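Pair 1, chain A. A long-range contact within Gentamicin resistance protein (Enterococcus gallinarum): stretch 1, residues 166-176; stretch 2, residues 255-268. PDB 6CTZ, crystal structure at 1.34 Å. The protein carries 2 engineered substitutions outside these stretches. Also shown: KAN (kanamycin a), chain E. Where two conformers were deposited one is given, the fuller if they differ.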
# COMPACT_ATOMS: atom_id res chain seq x y z
N ASP A 166 5.42 18.16 -20.81
CA ASP A 166 5.37 17.33 -22.01
C ASP A 166 5.61 15.86 -21.67
O ASP A 166 4.95 14.98 -22.22
CB ASP A 166 6.40 17.80 -23.04
CG ASP A 166 6.13 19.20 -23.56
OD1 ASP A 166 5.00 19.71 -23.41
OD2 ASP A 166 7.07 19.80 -24.14
N TYR A 167 6.57 15.60 -20.78
CA TYR A 167 6.83 14.23 -20.33
C TYR A 167 5.61 13.62 -19.65
O TYR A 167 5.21 12.50 -19.97
CB TYR A 167 8.04 14.21 -19.39
CG TYR A 167 8.22 12.92 -18.64
CD1 TYR A 167 8.76 11.80 -19.27
CD2 TYR A 167 7.86 12.81 -17.30
CE1 TYR A 167 8.93 10.61 -18.58
CE2 TYR A 167 8.02 11.61 -16.60
CZ TYR A 167 8.56 10.52 -17.26
OH TYR A 167 8.73 9.33 -16.59
N LEU A 168 5.00 14.36 -18.72
CA LEU A 168 3.84 13.81 -18.03
C LEU A 168 2.68 13.56 -18.99
O LEU A 168 1.98 12.54 -18.86
CB LEU A 168 3.42 14.72 -16.88
CG LEU A 168 4.36 14.74 -15.68
CD1 LEU A 168 3.81 15.68 -14.63
CD2 LEU A 168 4.53 13.34 -15.09
N THR A 169 2.42 14.47 -19.92
CA THR A 169 1.36 14.24 -20.89
C THR A 169 1.63 12.98 -21.71
O THR A 169 0.71 12.19 -21.98
CB THR A 169 1.21 15.45 -21.80
OG1 THR A 169 0.87 16.59 -21.00
CG2 THR A 169 0.13 15.21 -22.84
N LEU A 170 2.89 12.78 -22.10
CA LEU A 170 3.28 11.57 -22.83
C LEU A 170 2.98 10.32 -22.01
O LEU A 170 2.45 9.34 -22.53
CB LEU A 170 4.77 11.64 -23.15
CG LEU A 170 5.40 10.36 -23.72
CD1 LEU A 170 4.81 9.98 -25.07
CD2 LEU A 170 6.90 10.51 -23.80
N ARG A 171 3.32 10.35 -20.72
CA ARG A 171 3.10 9.18 -19.87
C ARG A 171 1.62 8.89 -19.70
O ARG A 171 1.18 7.74 -19.81
CB ARG A 171 3.78 9.38 -18.51
CG ARG A 171 5.29 9.60 -18.60
CD ARG A 171 6.01 8.33 -19.00
NE ARG A 171 6.19 7.41 -17.86
CZ ARG A 171 6.80 6.23 -17.93
NH1 ARG A 171 7.27 5.79 -19.10
NH2 ARG A 171 6.92 5.48 -16.85
N PHE A 172 0.82 9.93 -19.44
CA PHE A 172 -0.63 9.73 -19.34
C PHE A 172 -1.19 9.19 -20.65
O PHE A 172 -1.99 8.25 -20.65
CB PHE A 172 -1.32 11.03 -18.94
CG PHE A 172 -1.30 11.30 -17.46
CD1 PHE A 172 -2.11 10.57 -16.59
CD2 PHE A 172 -0.50 12.30 -16.94
CE1 PHE A 172 -2.09 10.84 -15.23
CE2 PHE A 172 -0.48 12.57 -15.58
CZ PHE A 172 -1.28 11.83 -14.72
N GLN A 173 -0.78 9.77 -21.78
CA GLN A 173 -1.31 9.31 -23.06
C GLN A 173 -0.84 7.89 -23.39
O GLN A 173 -1.61 7.10 -23.94
CB GLN A 173 -0.97 10.29 -24.18
CG GLN A 173 -1.73 11.61 -24.07
CD GLN A 173 -3.19 11.41 -23.69
OE1 GLN A 173 -3.59 11.67 -22.56
NE2 GLN A 173 -3.98 10.94 -24.65
N SER A 174 0.40 7.55 -23.04
CA SER A 174 0.89 6.20 -23.30
C SER A 174 0.07 5.16 -22.55
O SER A 174 -0.20 4.07 -23.07
CB SER A 174 2.37 6.09 -22.95
OG SER A 174 3.16 6.81 -23.89
N TYR A 175 -0.35 5.48 -21.32
CA TYR A 175 -1.24 4.58 -20.61
C TYR A 175 -2.63 4.58 -21.25
O TYR A 175 -3.15 3.52 -21.62
CB TYR A 175 -1.33 4.95 -19.13
CG TYR A 175 -2.38 4.15 -18.39
CD1 TYR A 175 -2.12 2.86 -17.96
CD2 TYR A 175 -3.65 4.67 -18.18
CE1 TYR A 175 -3.09 2.11 -17.31
CE2 TYR A 175 -4.62 3.94 -17.54
CZ TYR A 175 -4.34 2.66 -17.10
OH TYR A 175 -5.31 1.92 -16.46
N MET A 176 -3.22 5.77 -21.40
CA MET A 176 -4.64 5.86 -21.71
C MET A 176 -4.98 5.32 -23.10
O MET A 176 -6.07 4.79 -23.30
CB MET A 176 -5.13 7.30 -21.57
CG MET A 176 -5.14 7.82 -20.13
SD MET A 176 -6.31 7.01 -19.01
CE MET A 176 -7.83 7.10 -19.95
N ILE A 255 6.60 -4.44 -17.18
CA ILE A 255 7.40 -3.47 -16.45
C ILE A 255 7.11 -2.06 -16.93
O ILE A 255 7.02 -1.11 -16.14
CB ILE A 255 8.90 -3.82 -16.52
CG1 ILE A 255 9.23 -5.00 -15.62
CG2 ILE A 255 9.78 -2.60 -16.20
CD1 ILE A 255 9.19 -4.69 -14.11
N ARG A 256 6.96 -1.88 -18.25
CA ARG A 256 6.57 -0.57 -18.77
C ARG A 256 5.24 -0.12 -18.17
O ARG A 256 5.10 1.01 -17.70
CB ARG A 256 6.50 -0.59 -20.29
CG ARG A 256 5.95 0.72 -20.87
CD ARG A 256 6.80 1.93 -20.50
NE ARG A 256 8.19 1.79 -20.93
CZ ARG A 256 8.66 2.11 -22.13
NH1 ARG A 256 7.84 2.62 -23.05
NH2 ARG A 256 9.94 1.93 -22.40
N LYS A 257 4.24 -1.02 -18.16
CA LYS A 257 2.96 -0.68 -17.56
C LYS A 257 3.11 -0.26 -16.10
O LYS A 257 2.57 0.76 -15.67
CB LYS A 257 2.03 -1.89 -17.65
CG LYS A 257 0.64 -1.61 -17.11
CD LYS A 257 -0.24 -2.85 -17.16
CE LYS A 257 -1.57 -2.60 -16.49
NZ LYS A 257 -2.44 -3.81 -16.52
N VAL A 258 3.85 -1.05 -15.32
CA VAL A 258 4.02 -0.71 -13.91
C VAL A 258 4.80 0.60 -13.76
O VAL A 258 4.52 1.40 -12.86
CB VAL A 258 4.66 -1.88 -13.14
CG1 VAL A 258 4.84 -1.51 -11.66
CG2 VAL A 258 3.80 -3.10 -13.24
N SER A 259 5.76 0.86 -14.66
CA SER A 259 6.50 2.10 -14.58
C SER A 259 5.60 3.30 -14.83
O SER A 259 5.83 4.38 -14.27
CB SER A 259 7.68 2.08 -15.55
OG SER A 259 7.27 2.39 -16.88
N LEU A 260 4.57 3.14 -15.67
CA LEU A 260 3.58 4.19 -15.84
C LEU A 260 2.83 4.44 -14.52
O LEU A 260 2.65 5.59 -14.11
CB LEU A 260 2.62 3.85 -16.98
CG LEU A 260 3.27 3.90 -18.37
CD1 LEU A 260 2.44 3.11 -19.39
CD2 LEU A 260 3.48 5.33 -18.85
N PHE A 261 2.41 3.36 -13.84
CA PHE A 261 1.83 3.52 -12.51
C PHE A 261 2.78 4.25 -11.57
O PHE A 261 2.34 5.04 -10.73
CB PHE A 261 1.48 2.16 -11.90
CG PHE A 261 0.37 1.41 -12.60
CD1 PHE A 261 -0.58 2.07 -13.36
CD2 PHE A 261 0.29 0.03 -12.47
CE1 PHE A 261 -1.59 1.36 -13.98
CE2 PHE A 261 -0.72 -0.68 -13.09
CZ PHE A 261 -1.66 -0.02 -13.85
N VAL A 262 4.09 3.98 -11.67
CA VAL A 262 5.05 4.67 -10.81
C VAL A 262 5.05 6.16 -11.10
O VAL A 262 5.08 6.98 -10.18
CB VAL A 262 6.46 4.05 -10.92
CG1 VAL A 262 7.48 4.91 -10.19
CG2 VAL A 262 6.48 2.65 -10.36
N THR A 263 5.03 6.55 -12.39
CA THR A 263 4.91 7.96 -12.73
C THR A 263 3.67 8.57 -12.09
O THR A 263 3.72 9.64 -11.48
CB THR A 263 4.85 8.15 -14.25
OG1 THR A 263 6.03 7.62 -14.86
CG2 THR A 263 4.70 9.65 -14.61
N PHE A 264 2.53 7.88 -12.22
CA PHE A 264 1.29 8.43 -11.67
C PHE A 264 1.36 8.51 -10.15
O PHE A 264 0.80 9.44 -9.56
CB PHE A 264 0.10 7.60 -12.14
CG PHE A 264 0.02 7.44 -13.64
CD1 PHE A 264 0.54 8.41 -14.49
CD2 PHE A 264 -0.54 6.31 -14.20
CE1 PHE A 264 0.49 8.25 -15.87
CE2 PHE A 264 -0.59 6.14 -15.58
CZ PHE A 264 -0.08 7.11 -16.41
N ASP A 265 2.06 7.57 -9.51
CA ASP A 265 2.26 7.65 -8.07
C ASP A 265 3.04 8.91 -7.69
O ASP A 265 2.72 9.56 -6.69
CB ASP A 265 2.97 6.40 -7.56
CG ASP A 265 3.20 6.45 -6.06
OD1 ASP A 265 2.21 6.51 -5.31
OD2 ASP A 265 4.37 6.45 -5.63
N GLN A 266 4.05 9.27 -8.47
CA GLN A 266 4.82 10.47 -8.19
C GLN A 266 3.93 11.70 -8.30
O GLN A 266 4.03 12.57 -7.50
CB GLN A 266 6.07 10.56 -9.05
CG GLN A 266 7.06 9.43 -8.91
CD GLN A 266 7.45 9.10 -7.48
OE1 GLN A 266 6.62 8.87 -6.67
NE2 GLN A 266 8.65 9.04 -7.22
N VAL A 267 3.04 11.76 -9.27
CA VAL A 267 2.09 12.85 -9.42
C VAL A 267 1.19 12.88 -8.21
O VAL A 267 0.96 13.92 -7.66
CB VAL A 267 1.22 12.64 -10.68
CG1 VAL A 267 0.01 13.52 -10.71
CG2 VAL A 267 2.05 12.84 -11.88
N SER A 268 0.68 11.74 -7.79
CA SER A 268 -0.18 11.64 -6.65
C SER A 268 0.50 12.13 -5.38
O SER A 268 -0.12 12.77 -4.59
CB SER A 268 -0.63 10.22 -6.43
OG SER A 268 -1.55 9.81 -7.38
C1 KAN E . 6.41 8.25 -1.77
C2 KAN E . 7.04 8.76 -3.07
C3 KAN E . 8.49 8.31 -3.13
C4 KAN E . 9.19 8.87 -1.91
C5 KAN E . 8.53 8.39 -0.62
C6 KAN E . 9.17 9.02 0.61
C7 KAN E . 3.79 3.88 -0.31
C8 KAN E . 3.36 5.32 -0.05
C9 KAN E . 4.12 6.28 -0.97
C10 KAN E . 5.63 6.11 -0.83
C11 KAN E . 6.04 4.65 -1.03
C12 KAN E . 5.28 3.73 -0.08
C13 KAN E . 1.22 6.42 0.32
C14 KAN E . -0.17 5.96 0.73
C15 KAN E . -0.91 5.49 -0.53
C16 KAN E . -0.94 6.62 -1.55
C17 KAN E . 0.47 7.10 -1.83
C18 KAN E . 0.42 8.31 -2.75
N1 KAN E . 8.45 8.56 1.78
N2 KAN E . 7.47 4.47 -0.84
N3 KAN E . 3.03 2.98 0.56
N4 KAN E . -2.28 5.06 -0.24
O5 KAN E . 7.12 8.65 -0.60
O6 KAN E . 6.31 8.23 -4.18
O7 KAN E . 9.12 8.80 -4.33
O8 KAN E . 10.56 8.45 -1.93
O9 KAN E . 6.33 6.82 -1.86
O10 KAN E . 3.78 7.63 -0.63
O11 KAN E . 1.94 5.36 -0.30
O12 KAN E . 1.09 7.49 -0.61
O13 KAN E . -0.02 4.92 1.70
O14 KAN E . -1.51 6.19 -2.80
O15 KAN E . 1.76 8.76 -3.01
O HOH W 1 9.20 3.77 -18.70

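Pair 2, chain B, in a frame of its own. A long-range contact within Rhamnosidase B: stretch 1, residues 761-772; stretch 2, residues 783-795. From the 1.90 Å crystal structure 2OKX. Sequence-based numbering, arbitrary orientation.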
# COMPACT_ATOMS: atom_id res chain seq x y z
N VAL B 761 14.07 15.85 25.26
CA VAL B 761 14.25 15.82 23.81
C VAL B 761 13.42 16.92 23.15
O VAL B 761 12.23 17.07 23.44
CB VAL B 761 13.83 14.44 23.24
CG1 VAL B 761 13.96 14.44 21.72
CG2 VAL B 761 14.69 13.34 23.84
N TYR B 762 14.06 17.69 22.28
CA TYR B 762 13.39 18.77 21.57
C TYR B 762 13.46 18.54 20.06
O TYR B 762 14.53 18.25 19.52
CB TYR B 762 14.04 20.10 21.93
CG TYR B 762 13.87 20.46 23.38
CD1 TYR B 762 12.69 21.04 23.85
CD2 TYR B 762 14.87 20.17 24.31
CE1 TYR B 762 12.50 21.32 25.20
CE2 TYR B 762 14.69 20.44 25.67
CZ TYR B 762 13.51 21.01 26.10
OH TYR B 762 13.32 21.28 27.44
N SER B 763 12.32 18.67 19.40
CA SER B 763 12.26 18.45 17.96
C SER B 763 11.60 19.59 17.21
O SER B 763 10.80 20.34 17.76
CB SER B 763 11.48 17.16 17.67
OG SER B 763 10.14 17.28 18.11
N MET B 764 11.95 19.73 15.93
CA MET B 764 11.37 20.76 15.09
C MET B 764 9.89 20.44 14.92
O MET B 764 9.05 21.35 14.88
CB MET B 764 12.04 20.77 13.72
CG MET B 764 13.35 21.52 13.68
SD MET B 764 13.08 23.25 14.12
CE MET B 764 12.02 23.77 12.77
N GLN B 765 9.59 19.15 14.84
CA GLN B 765 8.22 18.68 14.65
C GLN B 765 7.23 19.26 15.66
O GLN B 765 6.21 19.83 15.28
CB GLN B 765 8.18 17.14 14.73
CG GLN B 765 8.81 16.40 13.53
CD GLN B 765 10.31 16.19 13.66
OE1 GLN B 765 10.89 15.38 12.93
NE2 GLN B 765 10.94 16.91 14.58
N THR B 766 7.52 19.09 16.94
CA THR B 766 6.63 19.59 17.98
C THR B 766 6.43 21.10 17.89
O THR B 766 5.32 21.59 18.10
CB THR B 766 7.16 19.23 19.38
OG1 THR B 766 7.23 17.80 19.50
CG2 THR B 766 6.24 19.78 20.46
N GLN B 767 7.49 21.82 17.58
CA GLN B 767 7.42 23.28 17.46
C GLN B 767 6.54 23.67 16.27
O GLN B 767 5.70 24.56 16.38
CB GLN B 767 8.82 23.88 17.29
CG GLN B 767 9.87 23.34 18.25
CD GLN B 767 9.38 23.22 19.69
OE1 GLN B 767 8.78 24.16 20.23
NE2 GLN B 767 9.63 22.08 20.31
N VAL B 768 6.76 23.01 15.14
CA VAL B 768 5.98 23.29 13.94
C VAL B 768 4.50 23.07 14.21
O VAL B 768 3.66 23.88 13.83
CB VAL B 768 6.42 22.40 12.75
CG1 VAL B 768 5.45 22.55 11.59
CG2 VAL B 768 7.82 22.78 12.30
N VAL B 769 4.17 21.96 14.86
CA VAL B 769 2.78 21.64 15.17
C VAL B 769 2.17 22.68 16.11
O VAL B 769 1.01 23.05 15.95
CB VAL B 769 2.65 20.23 15.80
CG1 VAL B 769 1.20 19.97 16.17
CG2 VAL B 769 3.13 19.18 14.81
N ALA B 770 2.94 23.14 17.08
CA ALA B 770 2.44 24.14 18.02
C ALA B 770 2.10 25.42 17.26
O ALA B 770 1.11 26.09 17.55
CB ALA B 770 3.50 24.43 19.09
N TYR B 771 2.93 25.74 16.27
CA TYR B 771 2.73 26.93 15.45
C TYR B 771 1.46 26.82 14.60
O TYR B 771 0.65 27.74 14.56
CB TYR B 771 3.94 27.13 14.54
CG TYR B 771 3.92 28.43 13.76
CD1 TYR B 771 4.21 29.64 14.39
CD2 TYR B 771 3.63 28.44 12.40
CE1 TYR B 771 4.21 30.84 13.68
CE2 TYR B 771 3.62 29.63 11.68
CZ TYR B 771 3.91 30.83 12.33
OH TYR B 771 3.90 32.00 11.61
N LEU B 772 1.30 25.68 13.92
CA LEU B 772 0.14 25.45 13.06
C LEU B 772 -1.18 25.34 13.80
O LEU B 772 -2.22 25.73 13.28
CB LEU B 772 0.33 24.17 12.24
CG LEU B 772 1.29 24.20 11.05
CD1 LEU B 772 1.40 22.80 10.46
CD2 LEU B 772 0.78 25.17 10.01
N VAL B 783 9.08 33.15 18.82
CA VAL B 783 10.19 32.23 19.06
C VAL B 783 10.13 31.07 18.08
O VAL B 783 11.14 30.70 17.48
CB VAL B 783 10.17 31.68 20.50
CG1 VAL B 783 11.34 30.73 20.72
CG2 VAL B 783 10.23 32.83 21.50
N ILE B 784 8.95 30.49 17.93
CA ILE B 784 8.77 29.36 17.02
C ILE B 784 9.14 29.77 15.59
O ILE B 784 9.80 29.02 14.87
CB ILE B 784 7.32 28.83 17.04
CG1 ILE B 784 6.94 28.39 18.46
CG2 ILE B 784 7.17 27.66 16.08
CD1 ILE B 784 7.82 27.30 19.02
N GLU B 785 8.72 30.97 15.19
CA GLU B 785 9.02 31.46 13.85
C GLU B 785 10.52 31.54 13.60
O GLU B 785 10.98 31.36 12.47
CB GLU B 785 8.37 32.83 13.63
CG GLU B 785 6.85 32.77 13.59
CD GLU B 785 6.21 34.09 13.23
OE1 GLU B 785 4.97 34.11 13.05
OE2 GLU B 785 6.93 35.11 13.14
N GLY B 786 11.28 31.81 14.66
CA GLY B 786 12.72 31.88 14.52
C GLY B 786 13.25 30.50 14.19
O GLY B 786 14.16 30.34 13.36
N TYR B 787 12.68 29.49 14.84
CA TYR B 787 13.08 28.10 14.61
C TYR B 787 12.74 27.70 13.18
O TYR B 787 13.51 27.00 12.53
CB TYR B 787 12.36 27.18 15.60
CG TYR B 787 12.75 27.38 17.06
CD1 TYR B 787 11.94 26.90 18.09
CD2 TYR B 787 13.93 28.05 17.40
CE1 TYR B 787 12.30 27.08 19.43
CE2 TYR B 787 14.29 28.24 18.73
CZ TYR B 787 13.47 27.75 19.74
OH TYR B 787 13.82 27.94 21.06
N LEU B 788 11.59 28.16 12.69
CA LEU B 788 11.16 27.85 11.34
C LEU B 788 12.19 28.33 10.31
O LEU B 788 12.57 27.58 9.41
CB LEU B 788 9.80 28.49 11.05
CG LEU B 788 8.61 28.04 11.90
CD1 LEU B 788 7.34 28.72 11.40
CD2 LEU B 788 8.45 26.53 11.84
N SER B 789 12.64 29.57 10.46
CA SER B 789 13.62 30.14 9.54
C SER B 789 15.04 29.62 9.79
O SER B 789 15.86 29.59 8.88
CB SER B 789 13.61 31.67 9.63
OG SER B 789 13.87 32.10 10.95
N SER B 790 15.31 29.20 11.02
CA SER B 790 16.63 28.68 11.38
C SER B 790 16.50 27.54 12.39
O SER B 790 16.63 27.75 13.59
CB SER B 790 17.50 29.79 11.97
OG SER B 790 17.72 30.83 11.03
N PRO B 791 16.22 26.33 11.90
CA PRO B 791 16.07 25.15 12.77
C PRO B 791 17.32 24.83 13.59
O PRO B 791 18.40 24.63 13.04
CB PRO B 791 15.73 24.04 11.78
CG PRO B 791 15.04 24.77 10.66
CD PRO B 791 15.91 25.99 10.50
N PRO B 792 17.18 24.78 14.93
CA PRO B 792 18.32 24.47 15.79
C PRO B 792 18.85 23.07 15.49
O PRO B 792 18.14 22.08 15.67
CB PRO B 792 17.72 24.57 17.19
CG PRO B 792 16.64 25.60 17.03
CD PRO B 792 16.01 25.18 15.72
N PRO B 793 20.10 22.97 15.02
CA PRO B 793 20.69 21.67 14.69
C PRO B 793 20.68 20.66 15.84
O PRO B 793 20.86 19.46 15.62
CB PRO B 793 22.10 22.04 14.23
CG PRO B 793 22.39 23.29 15.01
CD PRO B 793 21.09 24.04 14.87
N ALA B 794 20.48 21.15 17.06
CA ALA B 794 20.45 20.28 18.23
C ALA B 794 19.09 19.60 18.36
O ALA B 794 18.96 18.56 19.00
CB ALA B 794 20.74 21.09 19.49
N PHE B 795 18.08 20.21 17.75
CA PHE B 795 16.73 19.66 17.78
C PHE B 795 16.63 18.47 16.84
O PHE B 795 17.42 18.35 15.90
CB PHE B 795 15.70 20.71 17.32
CG PHE B 795 15.34 21.72 18.37
CD1 PHE B 795 14.28 22.60 18.15
CD2 PHE B 795 16.04 21.80 19.57
CE1 PHE B 795 13.92 23.54 19.11
CE2 PHE B 795 15.69 22.75 20.53
CZ PHE B 795 14.63 23.62 20.30

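Both pairs pack two helices that run roughly against each other, at 133° between their N-to-C directions in pair 1 and 127° in pair 2, with axes approaching to 10.0 and 9.7 Å. The central backbones superpose to 0.5 Å. The crossing is centred on equivalent residues: CA of Arg A171 lies 6.4 Å from CA of Leu A260, and CA of Gln B767 lies 6.2 Å from CA of Ile B784. Buried surface is 629 Å² in pair 1 and 658 Å² in pair 2, but part of the latter comes from loop residues without a counterpart in the superposition, chiefly Phe B795, whose ring has Tyr B762 CB over one face.

The first rule concerns the central position, Arg A171 matched by Gln B767. In both, the CA-to-CB bond points toward the partner helix and the side chain is long and polar. Arg A171 enters as a knob among Arg A256, Ser A259, Leu A260 and Thr A263. Its guanidinium spends its donors on the partner helix: NE reaches Thr A263 OG1 at 3.0 Å, and NH2 reaches Ser A259 OG at 3.1 Å. A water accepts from Arg A171 NH1 (2.8 Å) and donates to Ser A259 OG (3.0 Å). One guanidinium face remains free for carbon, and Leu A260 CD2 covers it. Gln B767 instead turns back on its own segment, its NE2 donating to Ser B763 O at 3.3 Å, while its CG packs 4.1 Å from Tyr B787 CD1. Tyr B787 matches Thr A263, so a hydrogen-bond acceptor in pair 1 gives way to an aromatic ring in pair 2.

The second rule is a tyrosine found at the same position in both pairs. In Tyr A175 and Tyr B771 the CA-to-CB bond points toward the partner, and both take chi1 t, yet their neighbours differ. The edge of Phe A264 meets the face of Tyr A175, with centroids 5.8 Å apart and planes at 83°. At the matching position, Leu B788 sets CD1 3.9 Å from the centroid of the Tyr B771 ring, over its face. Leucine thus fills the place of phenylalanine with a methyl group. Phe A261 and Glu B785 also match: the first brings its CE1 to 3.7 Å from Tyr A175 CE1, whereas the second accepts a hydrogen bond from the tyrosine, Tyr B771 OH to Glu B785 OE1 at 2.8 Å.

Phe A264 does double duty, forming an offset stack with Phe A172, centroids 4.6 Å apart and planes at 16°. Pair 2 answers with two aliphatic residues, Val B768 CG2 lying 3.8 Å from Leu B788 CD2. Two flat rings or two branched chains close the same gap.

At Leu A168 and Met B764 the solutions diverge again. Leu A168 CD2 rests 3.7 Å from Thr A263 CG2 and 4.1 Å from Val A267 CG2, along a helix that continues. In pair 2 the helix has ended by Ser B790, and flexible Met B764 reaches into the following loop, its SD 3.6 Å from Pro B791 CB.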